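Local coordinates for protein malic enzyme (Entamoeba histolytica, PDB 3NV9) that probably catalyses the oxidative decarboxylation of malate to pyruvate with a nicotinamide cofactor, as malic enzymes do, and is implicated in metronidazole activation in Entamoeba histolytica, at residues Thr202-Leu207 against Asn403-Met408; Cys220-Ile225 against Arg236-Ala241; Ser9-Cys14 against Glu475-Ala480; Glu13-Thr18 against Ala25-Gln30. All coordinates share one frame; numbering follows the deposited sequence.

Contact 1 of 4, residues Thr202-Leu207 against Asn403-Met408; sequences TLAGLL and NIIGTM
I404 and I405, neighbours in a loop, both set their CD1 methyls on the backbone of G205. I404 CD1 lies 3.8 Å from G205 O. I405 CD1 lies 3.8 Å from G205 N. Each methyl is also about 4.0 Å from G205 CA, so the pair bears on the bare main chain of the glycine. I405 CD1 reaches A204 CB as well, at 4.4 Å. The two isoleucines arrive by different torsions. In I404, CG1 stands between the backbone N and the carbonyl carbon (chi1 68°). In I405, CG1 is turned anti to the backbone N (chi1 -172°). G205 has no side chain, and its CA comes within 5.4 Å of I405 CA. All the touching residues are buried. Further out, polar bonds fix the loop. I404 N donates to N355 OD1, N208 ND2 gives to I404 O, and R397 NH2 gives to I405 O. L390 of helix 380-396 touches both A204 and I405, while F324 of strand 322-325 touches I404. This is loop-on-helix packing within the Rossmann-type NAD-binding domain, where the connection from helix 380-396 to helix 413-428 rests on helix 193-213.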
loop_
_atom_site.group_PDB
_atom_site.type_symbol
_atom_site.label_atom_id
_atom_site.label_comp_id
_atom_site.label_asym_id
_atom_site.label_seq_id
_atom_site.Cartn_x
_atom_site.Cartn_y
_atom_site.Cartn_z
ATOM N N THR A 202 7.243 19.173 -19.189
ATOM C CA THR A 202 6.882 20.029 -20.334
ATOM C C THR A 202 7.933 21.126 -20.571
ATOM O O THR A 202 8.387 21.320 -21.690
ATOM C CB THR A 202 5.480 20.666 -20.258
ATOM O OG1 THR A 202 4.510 19.683 -19.917
ATOM C CG2 THR A 202 5.133 21.227 -21.613
ATOM N N LEU A 203 8.276 21.843 -19.504
ATOM C CA LEU A 203 9.405 22.766 -19.500
ATOM C C LEU A 203 10.693 22.071 -20.003
ATOM O O LEU A 203 11.382 22.607 -20.873
ATOM C CB LEU A 203 9.626 23.369 -18.086
ATOM C CG LEU A 203 10.797 24.369 -18.063
ATOM C CD1 LEU A 203 10.739 25.433 -19.185
ATOM C CD2 LEU A 203 10.917 25.030 -16.742
ATOM N N ALA A 204 11.014 20.878 -19.492
ATOM C CA ALA A 204 12.251 20.192 -19.971
ATOM C C ALA A 204 12.280 20.011 -21.479
ATOM O O ALA A 204 13.293 20.355 -22.156
ATOM C CB ALA A 204 12.465 18.840 -19.266
ATOM N N GLY A 205 11.194 19.477 -22.038
ATOM C CA GLY A 205 11.127 19.331 -23.509
ATOM C C GLY A 205 11.242 20.652 -24.271
ATOM O O GLY A 205 11.991 20.785 -25.228
ATOM N N LEU A 206 10.493 21.643 -23.819
ATOM C CA LEU A 206 10.562 22.994 -24.359
ATOM C C LEU A 206 12.009 23.533 -24.374
ATOM O O LEU A 206 12.439 24.123 -25.363
ATOM C CB LEU A 206 9.688 23.910 -23.475
ATOM C CG LEU A 206 9.614 25.380 -23.864
ATOM C CD1 LEU A 206 8.922 25.564 -25.191
ATOM C CD2 LEU A 206 8.891 26.102 -22.757
ATOM N N LEU A 207 12.730 23.350 -23.263
ATOM C CA LEU A 207 14.126 23.814 -23.151
ATOM C C LEU A 207 14.948 23.272 -24.291
ATOM O O LEU A 207 15.566 24.039 -25.023
ATOM C CB LEU A 207 14.747 23.424 -21.799
ATOM C CG LEU A 207 14.245 24.266 -20.624
ATOM C CD1 LEU A 207 14.846 23.764 -19.353
ATOM C CD2 LEU A 207 14.538 25.782 -20.800
ATOM N N ASN A 403 14.210 13.529 -30.858
ATOM C CA ASN A 403 14.548 13.051 -29.539
ATOM C C ASN A 403 14.998 14.218 -28.690
ATOM O O ASN A 403 16.198 14.499 -28.632
ATOM C CB ASN A 403 15.599 11.964 -29.612
ATOM C CG ASN A 403 15.819 11.316 -28.263
ATOM O OD1 ASN A 403 15.501 11.915 -27.229
ATOM N ND2 ASN A 403 16.338 10.076 -28.255
ATOM N N ILE A 404 14.032 14.883 -28.035
ATOM C CA ILE A 404 14.276 16.160 -27.330
ATOM C C ILE A 404 14.380 16.050 -25.798
ATOM O O ILE A 404 14.647 17.052 -25.124
ATOM C CB ILE A 404 13.147 17.196 -27.625
ATOM C CG1 ILE A 404 11.804 16.752 -27.000
ATOM C CG2 ILE A 404 12.970 17.449 -29.179
ATOM C CD1 ILE A 404 10.690 17.827 -27.188
ATOM N N ILE A 405 14.181 14.851 -25.253
ATOM C CA ILE A 405 13.892 14.723 -23.802
ATOM C C ILE A 405 14.356 13.340 -23.362
ATOM O O ILE A 405 14.398 12.436 -24.154
ATOM C CB ILE A 405 12.344 14.860 -23.554
ATOM C CG1 ILE A 405 11.989 14.926 -22.074
ATOM C CG2 ILE A 405 11.593 13.676 -24.154
ATOM C CD1 ILE A 405 10.706 15.721 -21.794
ATOM N N GLY A 406 14.687 13.147 -22.107
ATOM C CA GLY A 406 15.079 11.805 -21.669
ATOM C C GLY A 406 13.886 10.878 -21.585
ATOM O O GLY A 406 12.735 11.320 -21.350
ATOM N N THR A 407 14.160 9.592 -21.715
ATOM C CA THR A 407 13.115 8.593 -21.828
ATOM C C THR A 407 13.132 7.700 -20.564
ATOM O O THR A 407 14.090 7.759 -19.756
ATOM C CB THR A 407 13.282 7.725 -23.129
ATOM O OG1 THR A 407 14.134 6.581 -22.863
ATOM C CG2 THR A 407 13.853 8.575 -24.296
ATOM N N MET A 408 12.059 6.935 -20.403
ATOM C CA MET A 408 11.902 6.026 -19.287
ATOM C C MET A 408 12.888 4.855 -19.333
ATOM O O MET A 408 13.129 4.187 -18.308
ATOM C CB MET A 408 10.469 5.474 -19.186
ATOM C CG MET A 408 9.419 6.529 -18.979
ATOM S SD MET A 408 7.874 5.701 -18.552
ATOM C CE MET A 408 7.261 5.242 -20.210
#

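Contact 2 of 4, residues Cys220-Ile225 against Arg236-Ala241; sequences CRMVFI and RLIVTA
In the beta-alpha-beta unit made of strand 222-225, helix 229-240 and strand 248-252, M222 and F224 of the first strand meet I238 of the helix. The two strand residues are two positions apart and point to the same face of the sheet. I238 uses a different branch for each. Its CG2 methyl lies 3.8 Å from M222 SD and 4.2 Å from M222 CE. Its CD1 methyl lies 4.0 Å from F224 CZ and 4.1 Å from F224 CE2. This methyl sits at the edge of the ring, near the ring plane, and does not cover a face. The methionine chain is extended beyond CG, which brings its sulfur out to the helix. In I238, CG1 is anti to the carbonyl carbon (chi1 -78°) and CG2 is anti to the backbone N, and the side chain forks between its two partners. The nearest CA atoms of the two segments, those of M222 and I238, are 9.9 Å apart. A short glycine-rich turn joins strand 222-225 to the helix. This is consistent with the dinucleotide-binding turn of a Rossmann fold. Strand 222-225 lies inside the parallel part of the sheet: M222 has backbone bonds with K247 and V249, and V223 with V297. On the helix, T240 N bonds back to R236 O at 3.0 Å. I299 of strand 297-300 touches both F224 and I238. L206 of helix 193-213 also touches I238, and R236 NE makes a salt bridge to D380 OD2.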
loop_
_atom_site.group_PDB
_atom_site.type_symbol
_atom_site.label_atom_id
_atom_site.label_comp_id
_atom_site.label_asym_id
_atom_site.label_seq_id
_atom_site.Cartn_x
_atom_site.Cartn_y
_atom_site.Cartn_z
ATOM N N CYS A 220 9.800 33.980 -27.713
ATOM C CA CYS A 220 8.774 33.101 -28.333
ATOM C C CYS A 220 7.293 33.390 -28.061
ATOM O O CYS A 220 6.869 33.525 -26.925
ATOM C CB CYS A 220 9.028 31.652 -27.990
ATOM S SG CYS A 220 10.567 31.052 -28.642
ATOM N N ARG A 221 6.497 33.426 -29.116
ATOM C CA ARG A 221 5.082 33.478 -28.912
ATOM C C ARG A 221 4.567 32.054 -28.630
ATOM O O ARG A 221 4.740 31.120 -29.427
ATOM C CB ARG A 221 4.389 34.115 -30.138
ATOM C CG ARG A 221 4.645 35.649 -30.346
ATOM C CD ARG A 221 3.657 36.205 -31.448
ATOM N NE ARG A 221 2.293 35.967 -30.981
ATOM C CZ ARG A 221 1.428 35.103 -31.517
ATOM N NH1 ARG A 221 1.717 34.395 -32.607
ATOM N NH2 ARG A 221 0.259 34.930 -30.930
ATOM N N MET A 222 3.905 31.904 -27.502
ATOM C CA MET A 222 3.404 30.595 -27.103
ATOM C C MET A 222 1.880 30.582 -26.943
ATOM O O MET A 222 1.341 31.425 -26.203
ATOM C CB MET A 222 4.090 30.187 -25.811
ATOM C CG MET A 222 5.612 30.109 -25.974
ATOM S SD MET A 222 6.268 29.513 -24.436
ATOM C CE MET A 222 8.042 29.906 -24.639
ATOM N N VAL A 223 1.206 29.653 -27.644
ATOM C CA VAL A 223 -0.248 29.437 -27.490
ATOM C C VAL A 223 -0.580 28.127 -26.710
ATOM O O VAL A 223 -0.198 27.042 -27.149
ATOM C CB VAL A 223 -0.965 29.368 -28.847
ATOM C CG1 VAL A 223 -2.517 29.168 -28.659
ATOM C CG2 VAL A 223 -0.662 30.608 -29.682
ATOM N N PHE A 224 -1.313 28.245 -25.597
ATOM C CA PHE A 224 -1.754 27.116 -24.808
ATOM C C PHE A 224 -3.233 26.727 -25.030
ATOM O O PHE A 224 -4.113 27.528 -24.754
ATOM C CB PHE A 224 -1.516 27.392 -23.340
ATOM C CG PHE A 224 -0.061 27.510 -22.983
ATOM C CD1 PHE A 224 0.650 28.682 -23.267
ATOM C CD2 PHE A 224 0.598 26.470 -22.313
ATOM C CE1 PHE A 224 2.036 28.809 -22.902
ATOM C CE2 PHE A 224 1.965 26.579 -21.929
ATOM C CZ PHE A 224 2.697 27.738 -22.248
ATOM N N ILE A 225 -3.484 25.528 -25.569
ATOM C CA ILE A 225 -4.860 25.068 -25.856
ATOM C C ILE A 225 -5.322 24.245 -24.654
ATOM O O ILE A 225 -4.829 23.097 -24.435
ATOM C CB ILE A 225 -4.989 24.175 -27.120
ATOM C CG1 ILE A 225 -4.216 24.724 -28.334
ATOM C CG2 ILE A 225 -6.479 23.832 -27.442
ATOM C CD1 ILE A 225 -4.665 25.998 -28.875
ATOM N N ARG A 236 2.638 28.491 -15.933
ATOM C CA ARG A 236 3.283 29.105 -14.805
ATOM C C ARG A 236 4.777 28.754 -14.666
ATOM O O ARG A 236 5.612 29.645 -14.339
ATOM C CB ARG A 236 2.572 28.742 -13.527
ATOM C CG ARG A 236 3.278 29.370 -12.310
ATOM C CD ARG A 236 2.570 29.085 -11.019
ATOM N NE ARG A 236 2.841 27.757 -10.472
ATOM C CZ ARG A 236 1.939 26.793 -10.286
ATOM N NH1 ARG A 236 0.676 26.953 -10.678
ATOM N NH2 ARG A 236 2.302 25.643 -9.722
ATOM N N LEU A 237 5.143 27.485 -14.870
ATOM C CA LEU A 237 6.569 27.169 -14.741
ATOM C C LEU A 237 7.334 27.797 -15.865
ATOM O O LEU A 237 8.455 28.234 -15.643
ATOM C CB LEU A 237 6.891 25.658 -14.674
ATOM C CG LEU A 237 6.385 24.975 -13.406
ATOM C CD1 LEU A 237 6.948 23.534 -13.275
ATOM C CD2 LEU A 237 6.622 25.812 -12.174
ATOM N N ILE A 238 6.744 27.807 -17.066
ATOM C CA ILE A 238 7.393 28.292 -18.295
ATOM C C ILE A 238 7.697 29.805 -18.254
ATOM O O ILE A 238 8.756 30.233 -18.772
ATOM C CB ILE A 238 6.610 27.879 -19.537
ATOM C CG1 ILE A 238 6.891 26.394 -19.848
ATOM C CG2 ILE A 238 6.958 28.721 -20.792
ATOM C CD1 ILE A 238 5.784 25.679 -20.728
ATOM N N VAL A 239 6.770 30.563 -17.630
ATOM C CA VAL A 239 6.947 31.982 -17.252
ATOM C C VAL A 239 8.054 32.087 -16.210
ATOM O O VAL A 239 9.038 32.718 -16.482
ATOM C CB VAL A 239 5.584 32.723 -16.897
ATOM C CG1 VAL A 239 5.784 34.033 -16.120
ATOM C CG2 VAL A 239 4.809 33.011 -18.168
ATOM N N THR A 240 7.982 31.375 -15.097
ATOM C CA THR A 240 9.024 31.514 -14.069
ATOM C C THR A 240 10.428 31.224 -14.654
ATOM O O THR A 240 11.395 31.864 -14.261
ATOM C CB THR A 240 8.784 30.599 -12.898
ATOM O OG1 THR A 240 7.488 30.846 -12.361
ATOM C CG2 THR A 240 9.833 30.776 -11.823
ATOM N N ALA A 241 10.497 30.293 -15.615
ATOM C CA ALA A 241 11.747 29.897 -16.269
ATOM C C ALA A 241 12.242 30.902 -17.308
ATOM O O ALA A 241 13.345 30.759 -17.832
ATOM C CB ALA A 241 11.634 28.487 -16.899
#

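Contact 3 of 4, residues Ser9-Cys14 against Glu475-Ala480; sequences SNLEEC and ECLAYA
L477 carries this contact against L11 and C14. Its CB leaves helix 470-485 toward segment 9-14, and CG follows, anti to the backbone N (chi1 -172°). Beyond CG the side chain splits. The CD1 methyl meets L11 CD1 at 4.1 Å and also lies 4.1 Å from C14 O. The CD2 methyl meets C14 CB at 3.4 Å, tighter than normal for two carbons. The same CD2 lies 3.7 Å from C14 O. C14 is thus touched by both methyls and L11 by CD1. L11 does not aim its CB at the other helix. Its chain swings CD1 round to make the touch, and the two leucine chains pass one another running opposite ways. Helix 11-14 is held by few good bonds, but C14 N keeps a 2.9 Å bond to L11 O. L4, in the chain before it, packs on both L11 and C14. L15 touches L477 from the following loop. Helix 470-485 also lies against helix 21-43, where A480 meets F31 and C476 meets K38. Y479 OH bonds to R71 NH2 of the second subunit. The C-terminal helix therefore sits between the N-terminal segment, helix 21-43 and the dimer partner.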
loop_
_atom_site.group_PDB
_atom_site.type_symbol
_atom_site.label_atom_id
_atom_site.label_comp_id
_atom_site.label_asym_id
_atom_site.label_seq_id
_atom_site.Cartn_x
_atom_site.Cartn_y
_atom_site.Cartn_z
ATOM N N SER A 9 10.421 -4.275 -29.046
ATOM C CA SER A 9 11.242 -3.247 -29.764
ATOM C C SER A 9 10.950 -3.069 -31.259
ATOM O O SER A 9 11.369 -2.081 -31.851
ATOM C CB SER A 9 12.755 -3.537 -29.593
ATOM O OG SER A 9 13.001 -4.943 -29.772
ATOM N N ASN A 10 10.237 -4.006 -31.877
ATOM C CA ASN A 10 10.138 -4.035 -33.318
ATOM C C ASN A 10 8.693 -3.994 -33.792
ATOM O O ASN A 10 8.341 -4.613 -34.804
ATOM C CB ASN A 10 10.829 -5.286 -33.869
ATOM C CG ASN A 10 10.107 -6.593 -33.476
ATOM O OD1 ASN A 10 9.493 -6.703 -32.393
ATOM N ND2 ASN A 10 10.205 -7.605 -34.353
ATOM N N LEU A 11 7.853 -3.277 -33.056
ATOM C CA LEU A 11 6.446 -3.215 -33.420
ATOM C C LEU A 11 6.260 -2.552 -34.793
ATOM O O LEU A 11 5.497 -3.058 -35.597
ATOM C CB LEU A 11 5.595 -2.519 -32.354
ATOM C CG LEU A 11 4.158 -2.222 -32.815
ATOM C CD1 LEU A 11 3.287 -3.448 -32.862
ATOM C CD2 LEU A 11 3.519 -1.168 -31.914
ATOM N N GLU A 12 6.953 -1.437 -35.027
ATOM C CA GLU A 12 6.938 -0.729 -36.304
ATOM C C GLU A 12 7.073 -1.667 -37.514
ATOM O O GLU A 12 6.287 -1.574 -38.474
ATOM C CB GLU A 12 7.999 0.389 -36.352
ATOM C CG GLU A 12 7.838 1.498 -35.270
ATOM C CD GLU A 12 6.600 2.416 -35.429
ATOM O OE1 GLU A 12 6.148 2.677 -36.574
ATOM O OE2 GLU A 12 6.092 2.910 -34.387
ATOM N N GLU A 13 8.007 -2.599 -37.428
ATOM C CA GLU A 13 8.309 -3.535 -38.521
ATOM C C GLU A 13 7.282 -4.651 -38.622
ATOM O O GLU A 13 7.164 -5.291 -39.655
ATOM C CB GLU A 13 9.714 -4.127 -38.339
ATOM C CG GLU A 13 10.843 -3.066 -38.310
ATOM C CD GLU A 13 11.085 -2.369 -36.916
ATOM O OE1 GLU A 13 10.171 -2.207 -36.075
ATOM O OE2 GLU A 13 12.226 -1.948 -36.655
ATOM N N CYS A 14 6.556 -4.916 -37.534
ATOM C CA CYS A 14 5.540 -5.971 -37.542
ATOM C C CYS A 14 4.208 -5.444 -38.049
ATOM O O CYS A 14 3.275 -6.206 -38.286
ATOM C CB CYS A 14 5.375 -6.590 -36.148
ATOM S SG CYS A 14 6.871 -7.440 -35.564
ATOM N N GLU A 475 -1.367 -12.773 -31.110
ATOM C CA GLU A 475 -2.801 -12.453 -31.142
ATOM C C GLU A 475 -3.113 -10.978 -31.057
ATOM O O GLU A 475 -4.012 -10.463 -31.795
ATOM C CB GLU A 475 -3.569 -13.152 -30.039
ATOM C CG GLU A 475 -3.854 -14.600 -30.356
ATOM C CD GLU A 475 -4.138 -15.459 -29.101
ATOM O OE1 GLU A 475 -4.516 -14.866 -28.058
ATOM O OE2 GLU A 475 -3.961 -16.710 -29.183
ATOM N N CYS A 476 -2.429 -10.275 -30.153
ATOM C CA CYS A 476 -2.711 -8.847 -30.051
ATOM C C CYS A 476 -2.360 -8.103 -31.343
ATOM O O CYS A 476 -3.054 -7.167 -31.742
ATOM C CB CYS A 476 -2.041 -8.189 -28.833
ATOM S SG CYS A 476 -2.586 -8.806 -27.289
ATOM N N LEU A 477 -1.279 -8.520 -31.984
ATOM C CA LEU A 477 -0.877 -7.908 -33.263
ATOM C C LEU A 477 -1.977 -8.062 -34.335
ATOM O O LEU A 477 -2.544 -7.066 -34.796
ATOM C CB LEU A 477 0.480 -8.448 -33.723
ATOM C CG LEU A 477 1.094 -7.736 -34.936
ATOM C CD1 LEU A 477 1.076 -6.256 -34.784
ATOM C CD2 LEU A 477 2.500 -8.214 -35.223
ATOM N N ALA A 478 -2.313 -9.308 -34.666
ATOM C CA ALA A 478 -3.416 -9.639 -35.557
ATOM C C ALA A 478 -4.686 -8.842 -35.214
ATOM O O ALA A 478 -5.338 -8.285 -36.081
ATOM C CB ALA A 478 -3.700 -11.181 -35.499
ATOM N N TYR A 479 -5.022 -8.780 -33.937
ATOM C CA TYR A 479 -6.186 -8.042 -33.483
ATOM C C TYR A 479 -6.090 -6.595 -33.947
ATOM O O TYR A 479 -7.063 -6.022 -34.502
ATOM C CB TYR A 479 -6.215 -8.107 -31.966
ATOM C CG TYR A 479 -7.237 -7.252 -31.307
ATOM C CD1 TYR A 479 -6.981 -5.876 -31.077
ATOM C CD2 TYR A 479 -8.483 -7.794 -30.925
ATOM C CE1 TYR A 479 -7.929 -5.053 -30.470
ATOM C CE2 TYR A 479 -9.472 -6.958 -30.309
ATOM C CZ TYR A 479 -9.169 -5.595 -30.079
ATOM O OH TYR A 479 -10.082 -4.786 -29.447
ATOM N N ALA A 480 -4.904 -6.007 -33.738
ATOM C CA ALA A 480 -4.739 -4.590 -34.017
ATOM C C ALA A 480 -4.874 -4.367 -35.512
ATOM O O ALA A 480 -5.584 -3.445 -35.927
ATOM C CB ALA A 480 -3.417 -4.044 -33.493
#

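Contact 4 of 4, residues Glu13-Thr18 against Ala25-Gln30; sequences ECLPST and AVAKTQ. With SO4 (sulfate ion), chain D.
A25 O is gripped twice by T29. T29 OG1 donates to it at 2.9 Å and T29 N at 3.3 Å, from opposite faces of the carbonyl plane. OG1 approaches A25 O at a C=O...OG1 angle of 148°, tilted out of that plane. The threonine side chain folds back along its own helix. R350, one of the residues at the sodium ion, also bonds T29 OG1 through NH1. Across the contact, L15 packs on A27 and K28 by its two branches. L15 CD2 lies 3.8 Å from K28 CG, and the two side chains cross at about a right angle. L15 CD1 is a looser 4.4 Å from A27 CB. The lysine chain bends at its third torsion (chi3 71°), and its NZ reaches partners elsewhere. It makes a salt bridge to E12 OE2 and a hydrogen bond to D352 O. Farther along the helix, Q30 NE2 donates to O4 of a sulfate ion at 2.9 Å, nearly straight at 165°. K33 NZ and, from the second subunit, R71 NE hold the same sulfate, which probably came from the crystallisation liquor. L15 ties the start of the loop after helix 11-14 to helix 21-43. The C-terminal helix 470-485 lies beside both, with I481 on P16 and Y479 on Q30.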
loop_
_atom_site.group_PDB
_atom_site.type_symbol
_atom_site.label_atom_id
_atom_site.label_comp_id
_atom_site.label_asym_id
_atom_site.label_seq_id
_atom_site.Cartn_x
_atom_site.Cartn_y
_atom_site.Cartn_z
ATOM N N GLU A 13 8.007 -2.599 -37.428
ATOM C CA GLU A 13 8.309 -3.535 -38.521
ATOM C C GLU A 13 7.282 -4.651 -38.622
ATOM O O GLU A 13 7.164 -5.291 -39.655
ATOM C CB GLU A 13 9.714 -4.127 -38.339
ATOM C CG GLU A 13 10.843 -3.066 -38.310
ATOM C CD GLU A 13 11.085 -2.369 -36.916
ATOM O OE1 GLU A 13 10.171 -2.207 -36.075
ATOM O OE2 GLU A 13 12.226 -1.948 -36.655
ATOM N N CYS A 14 6.556 -4.916 -37.534
ATOM C CA CYS A 14 5.540 -5.971 -37.542
ATOM C C CYS A 14 4.208 -5.444 -38.049
ATOM O O CYS A 14 3.275 -6.206 -38.286
ATOM C CB CYS A 14 5.375 -6.590 -36.148
ATOM S SG CYS A 14 6.871 -7.440 -35.564
ATOM N N LEU A 15 4.112 -4.124 -38.164
ATOM C CA LEU A 15 2.948 -3.494 -38.747
ATOM C C LEU A 15 3.214 -3.423 -40.244
ATOM O O LEU A 15 4.253 -2.894 -40.695
ATOM C CB LEU A 15 2.704 -2.109 -38.151
ATOM C CG LEU A 15 1.682 -1.819 -37.037
ATOM C CD1 LEU A 15 0.971 -3.007 -36.468
ATOM C CD2 LEU A 15 2.309 -1.012 -35.963
ATOM N N PRO A 16 2.298 -4.009 -41.015
ATOM C CA PRO A 16 2.452 -4.143 -42.470
ATOM C C PRO A 16 2.765 -2.836 -43.194
ATOM O O PRO A 16 2.153 -1.786 -42.917
ATOM C CB PRO A 16 1.099 -4.697 -42.909
ATOM C CG PRO A 16 0.605 -5.466 -41.683
ATOM C CD PRO A 16 1.133 -4.741 -40.487
ATOM N N SER A 17 3.725 -2.922 -44.117
ATOM C CA SER A 17 4.043 -1.843 -45.062
ATOM C C SER A 17 2.820 -1.097 -45.612
ATOM O O SER A 17 2.810 0.138 -45.680
ATOM C CB SER A 17 4.816 -2.416 -46.249
ATOM O OG SER A 17 6.203 -2.067 -46.180
ATOM N N THR A 18 1.791 -1.850 -45.986
ATOM C CA THR A 18 0.712 -1.314 -46.823
ATOM C C THR A 18 -0.225 -0.400 -46.070
ATOM O O THR A 18 -1.013 0.334 -46.698
ATOM C CB THR A 18 -0.116 -2.431 -47.422
ATOM O OG1 THR A 18 -0.386 -3.399 -46.398
ATOM C CG2 THR A 18 0.659 -3.100 -48.597
ATOM N N ALA A 25 -1.170 4.544 -37.137
ATOM C CA ALA A 25 -1.411 5.205 -35.846
ATOM C C ALA A 25 -2.538 4.569 -35.035
ATOM O O ALA A 25 -2.419 4.361 -33.820
ATOM C CB ALA A 25 -1.647 6.728 -36.006
ATOM N N VAL A 26 -3.645 4.256 -35.701
ATOM C CA VAL A 26 -4.796 3.691 -34.998
ATOM C C VAL A 26 -4.417 2.309 -34.531
ATOM O O VAL A 26 -4.728 1.975 -33.408
ATOM C CB VAL A 26 -6.060 3.642 -35.893
ATOM C CG1 VAL A 26 -7.204 2.773 -35.239
ATOM C CG2 VAL A 26 -6.554 5.056 -36.152
ATOM N N ALA A 27 -3.731 1.520 -35.366
ATOM C CA ALA A 27 -3.343 0.139 -35.019
ATOM C C ALA A 27 -2.357 0.080 -33.880
ATOM O O ALA A 27 -2.448 -0.826 -33.078
ATOM C CB ALA A 27 -2.798 -0.659 -36.205
ATOM N N LYS A 28 -1.452 1.038 -33.767
ATOM C CA LYS A 28 -0.623 1.093 -32.554
ATOM C C LYS A 28 -1.445 1.299 -31.294
ATOM O O LYS A 28 -1.138 0.715 -30.240
ATOM C CB LYS A 28 0.404 2.199 -32.643
ATOM C CG LYS A 28 1.543 1.847 -33.597
ATOM C CD LYS A 28 2.285 3.115 -34.102
ATOM C CE LYS A 28 3.120 3.747 -32.988
ATOM N NZ LYS A 28 3.981 4.843 -33.530
ATOM N N THR A 29 -2.481 2.135 -31.397
ATOM C CA THR A 29 -3.302 2.477 -30.256
ATOM C C THR A 29 -4.043 1.190 -29.817
ATOM O O THR A 29 -3.959 0.770 -28.670
ATOM C CB THR A 29 -4.227 3.697 -30.576
ATOM O OG1 THR A 29 -3.441 4.755 -31.163
ATOM C CG2 THR A 29 -4.888 4.290 -29.306
ATOM N N GLN A 30 -4.717 0.559 -30.770
ATOM C CA GLN A 30 -5.474 -0.663 -30.570
ATOM C C GLN A 30 -4.572 -1.809 -30.115
ATOM O O GLN A 30 -4.963 -2.554 -29.223
ATOM C CB GLN A 30 -6.236 -1.005 -31.843
ATOM C CG GLN A 30 -7.562 -0.145 -32.014
ATOM C CD GLN A 30 -8.539 -0.369 -30.834
ATOM O OE1 GLN A 30 -8.817 -1.514 -30.505
ATOM N NE2 GLN A 30 -8.963 0.715 -30.141
HETATM S S SO4 D . -11.158 1.018 -27.038
HETATM O O1 SO4 D . -10.736 2.324 -27.492
HETATM O O2 SO4 D . -10.486 0.816 -25.731
HETATM O O3 SO4 D . -12.604 0.956 -26.825
HETATM O O4 SO4 D . -10.789 0.022 -28.044
#

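Overall arrangement
Contacts 3 and 4 both start near the N terminus and share E13 and C14. Contact 4 closes first, turning the chain back on helix 21-43. The chain then runs through the rest of the N-terminal part before contact 1 opens on helix 193-213. Contact 2 opens and closes inside that loop, within one beta-alpha-beta unit. Contact 1 closes at 403-408, still in the NAD-binding domain. Contact 3 closes last and encloses contacts 1 and 2. Contacts 1 and 2 touch through L203 and L206 against helix 229-240 and A241 after it. Contacts 3 and 4 have centres about 7 Å apart: contact 3 ties the N-terminal segment to helix 470-485, contact 4 ties it to helix 21-43.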